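Local coordinates for protein CutA1 (Shewanella, PDB 3AHP) that is a trimeric protein of the CutA1 divalent ion tolerance family and probably takes part in the cell's tolerance of divalent metal ions, at residues Q6-T11 against P58-C63. Sequence-based numbering, arbitrary orientation.
Sequences QLLIFT and PMQIKC
Ile9 holds CG2 anti to the backbone N, and Ile61 holds CG1 anti to the carbonyl carbon; the two side chains cross obliquely, with Ile9 CG2 3.8 Å from Ile61 CD1. Thr11 turns OG1 anti to the backbone N (chi1 -173°), which leaves CG2 to pack 3.6 Å from Met59 CB, while OG1 is hydrogen-bonded to the carbonyl oxygen of Glu85. Toward the other end of the same face, Cys63 SG meets the tip of Ile9, 4.1 Å from CD1. The backbones run antiparallel, and the hydrogen-bonded pairs Leu7–Cys63, Ile9–Ile61 and Thr11–Met59 each contribute two N-H...O bonds. In the central pair the bond from Ile9 N to Ile61 O, 2.9 Å long, is nearly straight, with 173° at the hydrogen. These strands lie side by side in the antiparallel sheet of the ferredoxin-like fold that CutA1 shares with GlnB-like proteins. Strand 86-94 flanks 6-11, strand 34-38 flanks 58-63, and helix 16-28 packs on Met59 and Ile61. The face bearing Leu8, Phe10, Gln60 and Lys62 turns to the other subunits of the trimer. There Leu8 CD1 lies alongside the Lys62 chain, 3.6 Å from CG, and Phe10 CE2 approaches Gln60 CG obliquely at 4.0 Å. Phe10 also packs against Phe10 of the second subunit and Leu8 of the third, and Lys62 NZ forms a salt bridge with Glu85 of the second subunit.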
loop_
_atom_site.group_PDB
_atom_site.type_symbol
_atom_site.label_atom_id
_atom_site.label_comp_id
_atom_site.label_asym_id
_atom_site.label_seq_id
_atom_site.Cartn_x
_atom_site.Cartn_y
_atom_site.Cartn_z
ATOM N N GLN B 6 -11.960 9.200 -5.304
ATOM C CA GLN B 6 -11.850 7.847 -4.817
ATOM C C GLN B 6 -10.704 7.687 -3.843
ATOM O O GLN B 6 -9.709 8.421 -3.925
ATOM C CB GLN B 6 -11.698 6.888 -5.981
ATOM C CG GLN B 6 -12.924 6.840 -6.862
ATOM C CD GLN B 6 -12.579 6.674 -8.311
ATOM O OE1 GLN B 6 -11.619 7.262 -8.803
ATOM N NE2 GLN B 6 -13.336 5.836 -8.999
ATOM N N LEU B 7 -10.869 6.757 -2.897
ATOM C CA LEU B 7 -9.842 6.477 -1.908
ATOM C C LEU B 7 -9.306 5.065 -1.990
ATOM O O LEU B 7 -10.007 4.143 -2.369
ATOM C CB LEU B 7 -10.353 6.728 -0.497
ATOM C CG LEU B 7 -10.988 8.079 -0.195
ATOM C CD1 LEU B 7 -11.888 7.958 1.023
ATOM C CD2 LEU B 7 -9.925 9.166 -0.018
ATOM N N LEU B 8 -8.054 4.911 -1.578
ATOM C CA LEU B 8 -7.531 3.639 -1.109
ATOM C C LEU B 8 -7.418 3.641 0.412
ATOM O O LEU B 8 -6.732 4.469 0.988
ATOM C CB LEU B 8 -6.166 3.392 -1.746
ATOM C CG LEU B 8 -5.489 2.039 -1.554
ATOM C CD1 LEU B 8 -6.391 0.944 -2.034
ATOM C CD2 LEU B 8 -4.127 2.015 -2.259
ATOM N N ILE B 9 -8.127 2.719 1.051
ATOM C CA ILE B 9 -8.135 2.596 2.510
ATOM C C ILE B 9 -7.322 1.394 2.957
ATOM O O ILE B 9 -7.455 0.301 2.396
ATOM C CB ILE B 9 -9.564 2.440 3.049
ATOM C CG1 ILE B 9 -10.351 3.724 2.799
ATOM C CG2 ILE B 9 -9.540 2.088 4.547
ATOM C CD1 ILE B 9 -11.790 3.668 3.294
ATOM N N PHE B 10 -6.466 1.605 3.951
ATOM C CA PHE B 10 -5.717 0.501 4.553
ATOM C C PHE B 10 -6.264 0.247 5.931
ATOM O O PHE B 10 -6.502 1.182 6.695
ATOM C CB PHE B 10 -4.220 0.817 4.667
ATOM C CG PHE B 10 -3.535 0.986 3.360
ATOM C CD1 PHE B 10 -3.524 2.222 2.721
ATOM C CD2 PHE B 10 -2.903 -0.085 2.755
ATOM C CE1 PHE B 10 -2.897 2.375 1.472
ATOM C CE2 PHE B 10 -2.268 0.062 1.533
ATOM C CZ PHE B 10 -2.278 1.293 0.881
ATOM N N THR B 11 -6.387 -1.022 6.278
ATOM C CA THR B 11 -6.822 -1.394 7.612
ATOM C C THR B 11 -6.393 -2.821 7.898
ATOM O O THR B 11 -5.722 -3.434 7.106
ATOM C CB THR B 11 -8.350 -1.224 7.788
ATOM O OG1 THR B 11 -8.694 -1.438 9.157
ATOM C CG2 THR B 11 -9.112 -2.201 6.935
ATOM N N PRO B 58 -4.226 -7.980 6.842
ATOM C CA PRO B 58 -4.247 -6.675 6.217
ATOM C C PRO B 58 -5.351 -6.511 5.189
ATOM O O PRO B 58 -5.679 -7.442 4.555
ATOM C CB PRO B 58 -2.887 -6.624 5.579
ATOM C CG PRO B 58 -2.583 -7.924 5.303
ATOM C CD PRO B 58 -3.125 -8.772 6.319
ATOM N N MET B 59 -5.943 -5.338 5.079
ATOM C CA MET B 59 -7.009 -5.115 4.092
ATOM C C MET B 59 -6.784 -3.844 3.264
ATOM O O MET B 59 -6.472 -2.797 3.818
ATOM C CB MET B 59 -8.373 -5.030 4.776
ATOM C CG MET B 59 -8.887 -6.335 5.325
ATOM S SD MET B 59 -10.573 -6.184 5.948
ATOM C CE MET B 59 -11.494 -6.769 4.553
ATOM N N GLN B 60 -6.978 -3.938 1.951
ATOM C CA GLN B 60 -7.130 -2.750 1.118
ATOM C C GLN B 60 -8.573 -2.581 0.648
ATOM O O GLN B 60 -9.146 -3.494 0.076
ATOM C CB GLN B 60 -6.228 -2.817 -0.108
ATOM C CG GLN B 60 -4.725 -2.835 0.146
ATOM C CD GLN B 60 -3.943 -2.898 -1.172
ATOM O OE1 GLN B 60 -2.711 -2.996 -1.172
ATOM N NE2 GLN B 60 -4.675 -2.860 -2.311
ATOM N N ILE B 61 -9.144 -1.400 0.869
ATOM C CA ILE B 61 -10.502 -1.095 0.398
ATOM C C ILE B 61 -10.475 -0.054 -0.718
ATOM O O ILE B 61 -9.889 1.016 -0.564
ATOM C CB ILE B 61 -11.420 -0.554 1.527
ATOM C CG1 ILE B 61 -11.558 -1.575 2.667
ATOM C CG2 ILE B 61 -12.776 -0.190 0.961
ATOM C CD1 ILE B 61 -11.801 -0.947 4.043
ATOM N N LYS B 62 -11.119 -0.352 -1.837
ATOM C CA LYS B 62 -11.197 0.639 -2.884
ATOM C C LYS B 62 -12.613 1.132 -3.036
ATOM O O LYS B 62 -13.551 0.334 -3.148
ATOM C CB LYS B 62 -10.625 0.107 -4.197
ATOM C CG LYS B 62 -9.138 -0.216 -4.110
ATOM C CD LYS B 62 -8.817 -1.511 -4.821
ATOM C CE LYS B 62 -8.702 -2.680 -3.863
ATOM N NZ LYS B 62 -7.269 -3.103 -3.732
ATOM N N CYS B 63 -12.771 2.452 -2.989
ATOM C CA CYS B 63 -14.076 3.049 -2.818
ATOM C C CYS B 63 -14.156 4.488 -3.296
ATOM O O CYS B 63 -13.143 5.142 -3.525
ATOM C CB CYS B 63 -14.469 2.988 -1.347
ATOM S SG CYS B 63 -13.606 4.166 -0.319
#